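Local coordinates for protein Nrps/pks (Streptomyces albus, PDB 4OPE) that probably catalyses chain-extending decarboxylative condensation in oxazolomycin biosynthesis, as a ketosynthase domain of an AT-less type I polyketide synthase, at residues 258-263 with 562-567; 9-14 with 244-249; 130-135 with 574-579; 74-79 with 98-103. One frame throughout, in Å; residues are numbered along the deposited sequence.

Contact 1: 258-263 with 562-567; sequences GDRVLA and RVSLPG
Two arginines, one from each segment, carry this surface contact, in which the late loop 562-567 is laid against the turn between helix 251-256 and strand 263-272. The direct hydrogen bond belongs to Arg260, whose NH2 reaches Ser564 OG at 2.7 Å. It is bent (139° at the hydrogen), with OG lying 26° out of the guanidinium plane. The Arg260 chain runs extended, CG anti to the backbone N, until a bend at chi3 (52°) swings the guanidinium across the other loop. There the peptide joining Arg562 to Val563 lies over one face, with Arg562 C 3.9 Å above the plane of the Arg260 group.

The ionic part is looser: Arg562 NH2 forms a salt bridge of 3.5 Å with Asp259 OD1, the two side chains running side by side and pointing the same way. Gly258, which closes the preceding helix in a Schellman motif, turns its carbonyl oxygen over a face of the Arg562 guanidinium.

Two waters complete the seam. One joins Arg562 NH2 (3.1 Å) to Arg260 O, and the other accepts from Arg260 NH1 and from Ser564 N. An alanine in place of Arg260 would remove the guanidinium and its bond to Ser564 OG, and would probably leave that hydroxyl its weak bond to Asp108 and the second water held from one segment alone.

Around this seam, Arg369 of helix 356-370 touches both Arg260 and Ser564, helix 481-488 backs Arg562 and Val563, and Leu262 leans on Ile11 and Val14 of strand 9-17.

Contact 2: 9-14 with 244-249; sequences IVIVGV and GAVLLK
Strands 9-17 and 242-250 run antiparallel as neighbours in the core beta-sheet of the thiolase fold's N-terminal half, and a beta bulge breaks their register. Ile11 faces Leu248 and Val14 faces Val246, so Val12 and Gly13 both stand against Leu247.

Before the bulge, Val10 and Lys249 form a hydrogen-bonded pair: Val10 N meets Lys249 O at 2.8 Å, almost straight at 171°, while the return bond from Lys249 N to Val10 O is longer, 3.1 Å, and bent to 136°. At the bulge Val12 N gives an equally direct bond to Leu247 O (2.8 Å). Leu247 N turns instead to Gly13 O at 3.0 Å, approaching from above the carbonyl plane. Outside this pair of strands, Ile11 N and O pair with Ala263 and Leu262, and Val14 N bonds to Asp108 OD2.

On one face Ile11 lies alongside Leu248, CG1 against CD2 at 3.6 Å. On the other, Val12 meets Leu247 CD2 and, through both methyls, the CD methylene of Lys249, whose chain crosses it at about a right angle.

Lys249 carries its ammonium beyond this apolar passage to a long, weak ion pair with Asp259. The chemistry is that of a buried sheet: most of these peptide groups pair with other peptide groups, Val14 N with a carboxylate, aliphatic groups fill both faces, and charge is kept to a side-chain tip.

Contact 3: 130-135 with 574-579; sequences GHYQLY and RCWLPA
An edge-to-face aromatic pair joins the short 3-10 turn 132-134 of the ketosynthase to the chain's C-terminal tail, which returns here after more than four hundred residues. Tyr132, its CG anti to the backbone N (chi1 -165°), turns one ring edge to the indole of Trp576. CE1 sits 3.7 Å above the indole plane, and the rings are inclined at 66°. All the atoms of the six-membered ring lie almost equally far from Tyr132 CE1, Trp576 CZ3 being 3.9 Å away, so that one C-H edge is set squarely over that ring.

The same tyrosine supplies the polar bond of the contact. Leu577 N donates to Tyr132 OH at 2.9 Å, near the plane of the phenol ring, and the hydroxyl in turn bonds to the carbonyl of Glu89. This buried oxygen, bonded to both, probably helps to set how far the phenol reaches toward the tail.

The part built by Tyr135 is slacker. Its CE2 stays 4.3 Å from Trp576 CZ2, and its CB is equally distant from Leu577 CD2; the phenol hydroxyl looks away, to Ser207 O. Beyond Leu577 the tail comes to the surface at Pro578, while on the far side of the turn Gln133 and Leu134 pack against their counterparts in the second subunit, so the turn links tail and dimer partner. At the outer end of the tail segment the exposed Arg574 stretches forward, and Trp576 CB lies 3.4 Å above the plane of its guanidinium, toward the rim.

Contact 4: 74-79 with 98-103; sequences ASFDPM and FLQTVW
The short strand 75-76 passes helix 93-108 at a distance, Phe76 CA and Gln100 CA being 8.4 Å apart, and no hydrogen bond joins the two backbones. This is strand-to-helix side-chain packing within the N-terminal half of the thiolase fold; the strand belongs to a two-stranded antiparallel ribbon with 573-574 from the C-terminal tail, so the contact sets that ribbon against the helix.

Phe76 and Gln100 span most of the gap. Phe76 has CG anti to the backbone N (chi1 -168°), which carries its ring over from the strand to the helix. From the other side Gln100 stretches out, extended beyond CG, and brings its amide NE2 to 3.6 Å from Phe76 CD1. Ring and amide are inclined at 42° and cross obliquely, a van der Waals meeting of amide and ring. Farther along the same ring, the tip carbon Phe76 CZ touches Leu99 CD1 at 4.0 Å, so two successive helix residues grip one ring at different points.

The ring also meets Phe81, the two planes practically parallel, and Ala88 of helix 85-90. An alanine in place of Phe76 would take the whole ring away, and would probably loosen the hold of the ribbon on the helix, since Leu99 would lose its partner in the strand and Gln100 much of its own.

Asp77 keeps its carboxylate for other work, bonding Phe80 N through OD1 and Ala571 N through OD2, and meets the helix with its CB, 4.1 Å from Gln100 NE2.

How the contacts relate
Contacts 2, 3 and 4 are buried, whereas contact 1 lies at the surface, and the chemistry follows: peptide pairing and aliphatic packing in contact 2, ring edges and a shared hydroxyl in contact 3, a ring against helix side chains in contact 4, charges and waters in contact 1. Contacts 1 and 2 meet at strand 9-17, where Leu262 and Ala263 pair with Ile11 on the side away from 244-249. Contact 4 touches contact 2 through Phe98 and Thr101, and contact 3 through Cys575 N bonded to Ala74 O. Contacts 1 and 3, centres about 35 Å apart, hold the C-terminal tail on opposite sides of the chain's centre.

Contact 1: 258-263 with 562-567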
# COMPACT_ATOMS: atom_id res chain seq x y z
N GLY A 258 -19.23 24.56 -4.79
CA GLY A 258 -19.49 24.54 -6.25
C GLY A 258 -18.49 23.81 -7.15
O GLY A 258 -18.05 24.38 -8.16
N ASP A 259 -18.09 22.57 -6.82
CA ASP A 259 -17.16 21.83 -7.69
C ASP A 259 -17.95 21.29 -8.85
O ASP A 259 -19.13 21.02 -8.72
CB ASP A 259 -16.50 20.66 -7.01
CG ASP A 259 -15.69 21.06 -5.83
OD1 ASP A 259 -14.79 21.91 -5.96
OD2 ASP A 259 -15.95 20.52 -4.76
N ARG A 260 -17.28 21.12 -9.98
CA ARG A 260 -17.85 20.32 -11.04
C ARG A 260 -17.71 18.84 -10.60
O ARG A 260 -16.61 18.37 -10.31
CB ARG A 260 -17.13 20.61 -12.36
CG ARG A 260 -17.66 19.85 -13.55
CD ARG A 260 -17.05 20.37 -14.84
NE ARG A 260 -15.58 20.40 -14.77
CZ ARG A 260 -14.79 20.70 -15.80
NH1 ARG A 260 -15.31 20.97 -17.00
NH2 ARG A 260 -13.47 20.70 -15.64
N VAL A 261 -18.83 18.13 -10.51
CA VAL A 261 -18.83 16.72 -10.09
C VAL A 261 -18.75 15.80 -11.32
O VAL A 261 -19.57 15.87 -12.22
CB VAL A 261 -20.08 16.44 -9.26
CG1 VAL A 261 -20.20 14.98 -8.93
CG2 VAL A 261 -20.00 17.19 -7.96
N LEU A 262 -17.76 14.93 -11.36
CA LEU A 262 -17.55 14.07 -12.52
C LEU A 262 -18.31 12.76 -12.45
O LEU A 262 -18.58 12.14 -13.49
CB LEU A 262 -16.07 13.76 -12.66
CG LEU A 262 -15.24 14.75 -13.49
CD1 LEU A 262 -15.75 16.15 -13.35
CD2 LEU A 262 -13.79 14.74 -13.12
N ALA A 263 -18.60 12.32 -11.23
CA ALA A 263 -19.24 11.04 -11.01
C ALA A 263 -19.45 10.84 -9.52
O ALA A 263 -18.68 11.32 -8.69
CB ALA A 263 -18.38 9.90 -11.57
N ARG A 562 -17.44 25.85 -14.58
CA ARG A 562 -16.05 25.64 -14.97
C ARG A 562 -15.81 24.77 -16.19
O ARG A 562 -16.64 23.98 -16.61
CB ARG A 562 -15.24 25.21 -13.75
CG ARG A 562 -15.12 26.39 -12.77
CD ARG A 562 -14.18 26.13 -11.61
NE ARG A 562 -14.43 24.84 -10.93
CZ ARG A 562 -14.56 24.69 -9.60
NH1 ARG A 562 -14.48 25.72 -8.76
NH2 ARG A 562 -14.76 23.49 -9.10
N VAL A 563 -14.65 24.96 -16.78
CA VAL A 563 -14.20 24.19 -17.91
C VAL A 563 -12.78 23.76 -17.67
O VAL A 563 -12.06 24.31 -16.84
CB VAL A 563 -14.28 24.99 -19.22
CG1 VAL A 563 -15.74 25.33 -19.48
CG2 VAL A 563 -13.46 26.27 -19.17
N SER A 564 -12.38 22.76 -18.42
CA SER A 564 -11.06 22.18 -18.31
C SER A 564 -10.21 22.87 -19.31
O SER A 564 -10.53 22.84 -20.49
CB SER A 564 -11.17 20.75 -18.72
OG SER A 564 -12.10 20.08 -17.91
N LEU A 565 -9.14 23.50 -18.86
CA LEU A 565 -8.19 24.18 -19.72
C LEU A 565 -6.85 23.53 -19.57
O LEU A 565 -6.56 22.93 -18.54
CB LEU A 565 -8.05 25.64 -19.32
CG LEU A 565 -9.35 26.46 -19.26
CD1 LEU A 565 -9.19 27.66 -18.37
CD2 LEU A 565 -9.80 26.89 -20.65
N PRO A 566 -5.99 23.68 -20.58
CA PRO A 566 -4.70 23.04 -20.48
C PRO A 566 -4.00 23.34 -19.15
O PRO A 566 -4.06 24.46 -18.65
CB PRO A 566 -3.95 23.60 -21.65
CG PRO A 566 -5.01 23.95 -22.64
CD PRO A 566 -6.18 24.39 -21.84
N GLY A 567 -3.34 22.34 -18.59
CA GLY A 567 -2.68 22.48 -17.31
C GLY A 567 -1.31 23.13 -17.43
O GLY A 567 -0.81 23.35 -18.54
O HOH W 1 -14.63 20.41 -9.69
O HOH W 2 -14.87 21.32 -19.90

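Contact 2: 9-14 with 244-249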
# COMPACT_ATOMS: atom_id res chain seq x y z
N ILE A 9 -19.54 9.78 -1.62
CA ILE A 9 -18.31 10.28 -2.10
C ILE A 9 -18.47 10.57 -3.56
O ILE A 9 -19.12 9.79 -4.25
CB ILE A 9 -17.23 9.25 -1.98
CG1 ILE A 9 -17.10 8.79 -0.53
CG2 ILE A 9 -15.91 9.82 -2.48
CD1 ILE A 9 -16.87 9.91 0.43
N VAL A 10 -17.85 11.66 -4.04
CA VAL A 10 -17.83 12.00 -5.45
C VAL A 10 -16.43 12.34 -5.92
O VAL A 10 -15.55 12.63 -5.13
CB VAL A 10 -18.70 13.22 -5.75
CG1 VAL A 10 -20.16 12.93 -5.37
CG2 VAL A 10 -18.18 14.47 -5.03
N ILE A 11 -16.24 12.24 -7.23
CA ILE A 11 -15.01 12.57 -7.86
C ILE A 11 -15.18 13.96 -8.46
O ILE A 11 -16.07 14.22 -9.27
CB ILE A 11 -14.71 11.61 -9.03
CG1 ILE A 11 -14.38 10.21 -8.53
CG2 ILE A 11 -13.56 12.13 -9.92
CD1 ILE A 11 -14.24 9.21 -9.66
N VAL A 12 -14.27 14.85 -8.13
CA VAL A 12 -14.39 16.20 -8.61
C VAL A 12 -13.24 16.64 -9.48
O VAL A 12 -13.16 17.78 -9.80
CB VAL A 12 -14.49 17.19 -7.45
CG1 VAL A 12 -15.63 16.80 -6.53
CG2 VAL A 12 -13.17 17.28 -6.68
N GLY A 13 -12.33 15.76 -9.84
CA GLY A 13 -11.32 16.12 -10.85
C GLY A 13 -10.54 14.89 -11.24
O GLY A 13 -10.50 13.95 -10.51
N VAL A 14 -9.92 14.93 -12.39
CA VAL A 14 -9.12 13.79 -12.85
C VAL A 14 -8.00 14.29 -13.72
O VAL A 14 -8.16 15.30 -14.41
CB VAL A 14 -10.00 12.75 -13.62
CG1 VAL A 14 -10.82 13.41 -14.75
CG2 VAL A 14 -9.18 11.55 -14.15
N GLY A 244 -2.11 8.44 -13.28
CA GLY A 244 -3.40 9.00 -13.17
C GLY A 244 -3.84 9.21 -11.76
O GLY A 244 -3.40 8.52 -10.86
N ALA A 245 -4.73 10.18 -11.58
CA ALA A 245 -5.27 10.44 -10.26
C ALA A 245 -6.63 11.11 -10.37
O ALA A 245 -6.91 11.83 -11.32
CB ALA A 245 -4.30 11.34 -9.51
N VAL A 246 -7.45 10.85 -9.36
CA VAL A 246 -8.71 11.50 -9.23
C VAL A 246 -8.74 12.18 -7.87
O VAL A 246 -7.98 11.82 -6.94
CB VAL A 246 -9.87 10.49 -9.29
CG1 VAL A 246 -9.97 9.85 -10.67
CG2 VAL A 246 -9.74 9.40 -8.25
N LEU A 247 -9.65 13.13 -7.72
CA LEU A 247 -9.76 13.88 -6.44
C LEU A 247 -11.13 13.64 -5.88
O LEU A 247 -12.12 13.82 -6.58
CB LEU A 247 -9.50 15.38 -6.63
CG LEU A 247 -9.41 16.18 -5.31
CD1 LEU A 247 -8.19 15.83 -4.52
CD2 LEU A 247 -9.35 17.66 -5.58
N LEU A 248 -11.16 13.25 -4.62
CA LEU A 248 -12.38 12.77 -3.97
C LEU A 248 -12.85 13.67 -2.82
O LEU A 248 -12.04 14.33 -2.16
CB LEU A 248 -12.13 11.37 -3.45
CG LEU A 248 -11.66 10.36 -4.50
CD1 LEU A 248 -10.98 9.17 -3.84
CD2 LEU A 248 -12.84 9.88 -5.33
N LYS A 249 -14.15 13.67 -2.59
CA LYS A 249 -14.82 14.65 -1.71
C LYS A 249 -16.18 14.07 -1.31
O LYS A 249 -16.77 13.33 -2.09
CB LYS A 249 -15.11 15.91 -2.51
CG LYS A 249 -14.72 17.24 -1.90
CD LYS A 249 -14.32 18.20 -3.01
CE LYS A 249 -13.69 19.49 -2.48
NZ LYS A 249 -12.66 20.00 -3.44

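Contact 3: 130-135 with 574-579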
# COMPACT_ATOMS: atom_id res chain seq x y z
N GLY A 130 9.11 -1.26 -9.30
CA GLY A 130 10.04 -0.22 -9.00
C GLY A 130 11.35 -0.60 -9.62
O GLY A 130 12.25 -0.98 -8.92
N HIS A 131 11.43 -0.48 -10.93
CA HIS A 131 12.57 -0.88 -11.67
C HIS A 131 13.66 0.12 -11.82
O HIS A 131 14.79 -0.28 -12.09
CB HIS A 131 12.16 -1.30 -13.07
CG HIS A 131 11.40 -2.58 -13.10
ND1 HIS A 131 11.63 -3.59 -12.19
CD2 HIS A 131 10.38 -2.99 -13.87
CE1 HIS A 131 10.81 -4.59 -12.44
NE2 HIS A 131 10.04 -4.25 -13.45
N TYR A 132 13.38 1.40 -11.66
CA TYR A 132 14.43 2.39 -11.83
C TYR A 132 15.58 2.13 -10.85
O TYR A 132 16.76 2.39 -11.18
CB TYR A 132 13.91 3.79 -11.63
CG TYR A 132 14.83 4.89 -12.14
CD1 TYR A 132 15.01 5.09 -13.50
CD2 TYR A 132 15.46 5.77 -11.25
CE1 TYR A 132 15.80 6.12 -13.98
CE2 TYR A 132 16.26 6.79 -11.72
CZ TYR A 132 16.43 6.96 -13.09
OH TYR A 132 17.20 7.99 -13.60
N GLN A 133 15.25 1.59 -9.67
CA GLN A 133 16.30 1.32 -8.69
C GLN A 133 17.33 0.29 -9.14
O GLN A 133 18.38 0.19 -8.54
CB GLN A 133 15.72 0.88 -7.35
CG GLN A 133 15.43 -0.59 -7.26
CD GLN A 133 14.53 -0.91 -6.09
OE1 GLN A 133 14.92 -0.78 -4.91
NE2 GLN A 133 13.33 -1.39 -6.41
N LEU A 134 17.04 -0.49 -10.18
CA LEU A 134 18.05 -1.42 -10.71
C LEU A 134 19.23 -0.71 -11.34
O LEU A 134 20.32 -1.22 -11.31
CB LEU A 134 17.48 -2.31 -11.77
CG LEU A 134 16.24 -3.14 -11.42
CD1 LEU A 134 15.92 -3.97 -12.67
CD2 LEU A 134 16.35 -3.98 -10.14
N TYR A 135 18.99 0.43 -11.96
CA TYR A 135 20.09 1.20 -12.53
C TYR A 135 21.07 1.72 -11.48
O TYR A 135 20.69 2.18 -10.38
CB TYR A 135 19.59 2.39 -13.33
CG TYR A 135 18.81 2.03 -14.57
CD1 TYR A 135 19.36 1.19 -15.52
CD2 TYR A 135 17.52 2.56 -14.79
CE1 TYR A 135 18.66 0.86 -16.67
CE2 TYR A 135 16.80 2.22 -15.92
CZ TYR A 135 17.37 1.38 -16.87
OH TYR A 135 16.68 1.05 -18.03
N ARG A 574 15.68 16.91 -18.78
CA ARG A 574 16.05 15.51 -18.76
C ARG A 574 16.62 15.17 -17.38
O ARG A 574 17.49 15.85 -16.87
CB ARG A 574 17.04 15.26 -19.88
CG ARG A 574 17.67 13.89 -19.85
CD ARG A 574 18.19 13.42 -21.21
NE ARG A 574 18.59 12.03 -21.08
CZ ARG A 574 17.83 10.99 -21.37
NH1 ARG A 574 18.31 9.77 -21.18
NH2 ARG A 574 16.60 11.15 -21.85
N CYS A 575 16.07 14.15 -16.74
CA CYS A 575 16.61 13.62 -15.50
C CYS A 575 16.62 12.10 -15.62
O CYS A 575 15.63 11.39 -15.38
CB CYS A 575 15.80 14.06 -14.27
SG CYS A 575 15.52 15.86 -14.20
N TRP A 576 17.76 11.60 -16.09
CA TRP A 576 17.93 10.18 -16.29
C TRP A 576 19.34 9.90 -15.85
O TRP A 576 20.23 10.67 -16.18
CB TRP A 576 17.70 9.79 -17.74
CG TRP A 576 17.22 8.35 -17.92
CD1 TRP A 576 17.94 7.32 -18.42
CD2 TRP A 576 15.92 7.81 -17.61
NE1 TRP A 576 17.18 6.18 -18.46
CE2 TRP A 576 15.94 6.44 -17.96
CE3 TRP A 576 14.75 8.35 -17.06
CZ2 TRP A 576 14.84 5.60 -17.80
CZ3 TRP A 576 13.64 7.50 -16.89
CH2 TRP A 576 13.70 6.14 -17.27
N LEU A 577 19.52 8.86 -15.05
CA LEU A 577 20.84 8.57 -14.55
C LEU A 577 21.73 8.42 -15.79
O LEU A 577 21.26 7.98 -16.84
CB LEU A 577 20.84 7.32 -13.68
CG LEU A 577 22.09 7.12 -12.81
CD1 LEU A 577 22.14 8.06 -11.62
CD2 LEU A 577 22.19 5.68 -12.33
N PRO A 578 22.99 8.87 -15.73
CA PRO A 578 23.85 8.66 -16.90
C PRO A 578 24.23 7.20 -17.07
O PRO A 578 24.36 6.73 -18.20
CB PRO A 578 25.08 9.49 -16.57
CG PRO A 578 24.51 10.61 -15.76
CD PRO A 578 23.54 9.92 -14.84
N ALA A 579 24.36 6.51 -15.94
CA ALA A 579 24.61 5.05 -15.93
C ALA A 579 23.49 4.21 -16.60
O ALA A 579 23.74 3.07 -17.02
CB ALA A 579 24.85 4.58 -14.52

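Contact 4: 74-79 with 98-103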
# COMPACT_ATOMS: atom_id res chain seq x y z
N ALA A 74 11.64 10.78 -19.01
CA ALA A 74 12.82 11.38 -18.35
C ALA A 74 12.58 12.80 -17.88
O ALA A 74 13.21 13.24 -16.95
CB ALA A 74 14.00 11.37 -19.29
N SER A 75 11.65 13.49 -18.50
CA SER A 75 11.44 14.91 -18.24
C SER A 75 10.77 15.23 -16.93
O SER A 75 9.80 14.63 -16.53
CB SER A 75 10.64 15.55 -19.37
OG SER A 75 11.50 15.58 -20.49
N PHE A 76 11.34 16.23 -16.29
CA PHE A 76 10.91 16.70 -15.01
C PHE A 76 11.28 18.18 -14.89
O PHE A 76 12.17 18.67 -15.61
CB PHE A 76 11.60 15.89 -13.91
CG PHE A 76 11.01 16.09 -12.55
CD1 PHE A 76 9.64 16.13 -12.37
CD2 PHE A 76 11.82 16.28 -11.48
CE1 PHE A 76 9.09 16.34 -11.12
CE2 PHE A 76 11.30 16.46 -10.21
CZ PHE A 76 9.92 16.47 -10.02
N ASP A 77 10.57 18.87 -13.99
CA ASP A 77 10.78 20.27 -13.62
C ASP A 77 11.19 20.29 -12.13
O ASP A 77 10.38 20.60 -11.24
CB ASP A 77 9.49 21.05 -13.88
CG ASP A 77 9.65 22.55 -13.75
OD1 ASP A 77 10.70 22.97 -13.25
OD2 ASP A 77 8.70 23.30 -14.15
N PRO A 78 12.46 19.95 -11.87
CA PRO A 78 12.93 19.81 -10.47
C PRO A 78 12.88 21.13 -9.69
O PRO A 78 12.62 21.14 -8.46
CB PRO A 78 14.37 19.33 -10.60
CG PRO A 78 14.75 19.55 -12.03
CD PRO A 78 13.50 19.62 -12.86
N MSE A 79 13.14 22.23 -10.41
CA MSE A 79 13.20 23.54 -9.78
C MSE A 79 11.82 23.87 -9.28
O MSE A 79 11.67 24.55 -8.27
CB MSE A 79 13.72 24.64 -10.70
CG MSE A 79 15.17 24.48 -11.18
SE MSE A 79 16.54 24.24 -9.74
CE MSE A 79 17.57 22.78 -10.60
N PHE A 98 4.19 11.39 -11.08
CA PHE A 98 3.04 11.49 -10.23
C PHE A 98 2.91 12.88 -9.57
O PHE A 98 1.80 13.36 -9.32
CB PHE A 98 3.07 10.39 -9.19
CG PHE A 98 1.78 10.20 -8.49
CD1 PHE A 98 0.65 9.84 -9.19
CD2 PHE A 98 1.68 10.40 -7.16
CE1 PHE A 98 -0.57 9.67 -8.55
CE2 PHE A 98 0.45 10.23 -6.52
CZ PHE A 98 -0.67 9.88 -7.22
N LEU A 99 4.02 13.54 -9.31
CA LEU A 99 3.96 14.88 -8.78
C LEU A 99 3.31 15.83 -9.78
O LEU A 99 2.41 16.61 -9.43
CB LEU A 99 5.34 15.38 -8.47
CG LEU A 99 5.87 15.14 -7.09
CD1 LEU A 99 7.35 15.46 -7.16
CD2 LEU A 99 5.19 16.01 -6.05
N GLN A 100 3.73 15.74 -11.03
CA GLN A 100 3.10 16.57 -12.04
C GLN A 100 1.62 16.20 -12.22
O GLN A 100 0.78 17.09 -12.36
CB GLN A 100 3.88 16.53 -13.34
CG GLN A 100 5.34 17.00 -13.14
CD GLN A 100 6.18 16.92 -14.43
OE1 GLN A 100 5.90 16.12 -15.27
NE2 GLN A 100 7.23 17.71 -14.54
N THR A 101 1.29 14.91 -12.16
CA THR A 101 -0.08 14.47 -12.26
C THR A 101 -0.92 15.08 -11.16
O THR A 101 -1.99 15.62 -11.40
CB THR A 101 -0.14 12.95 -12.18
OG1 THR A 101 0.55 12.41 -13.32
CG2 THR A 101 -1.56 12.43 -12.11
N VAL A 102 -0.43 15.07 -9.94
CA VAL A 102 -1.24 15.65 -8.86
C VAL A 102 -1.45 17.13 -9.06
O VAL A 102 -2.55 17.64 -8.85
CB VAL A 102 -0.68 15.34 -7.48
CG1 VAL A 102 -1.51 16.02 -6.41
CG2 VAL A 102 -0.72 13.84 -7.27
N TRP A 103 -0.40 17.81 -9.50
CA TRP A 103 -0.54 19.23 -9.83
C TRP A 103 -1.67 19.40 -10.85
O TRP A 103 -2.55 20.26 -10.67
CB TRP A 103 0.75 19.83 -10.41
CG TRP A 103 0.61 21.30 -10.56
CD1 TRP A 103 0.17 21.99 -11.65
CD2 TRP A 103 0.86 22.28 -9.54
NE1 TRP A 103 0.14 23.36 -11.39
CE2 TRP A 103 0.54 23.56 -10.09
CE3 TRP A 103 1.31 22.20 -8.22
CZ2 TRP A 103 0.66 24.74 -9.36
CZ3 TRP A 103 1.44 23.39 -7.49
CH2 TRP A 103 1.12 24.63 -8.06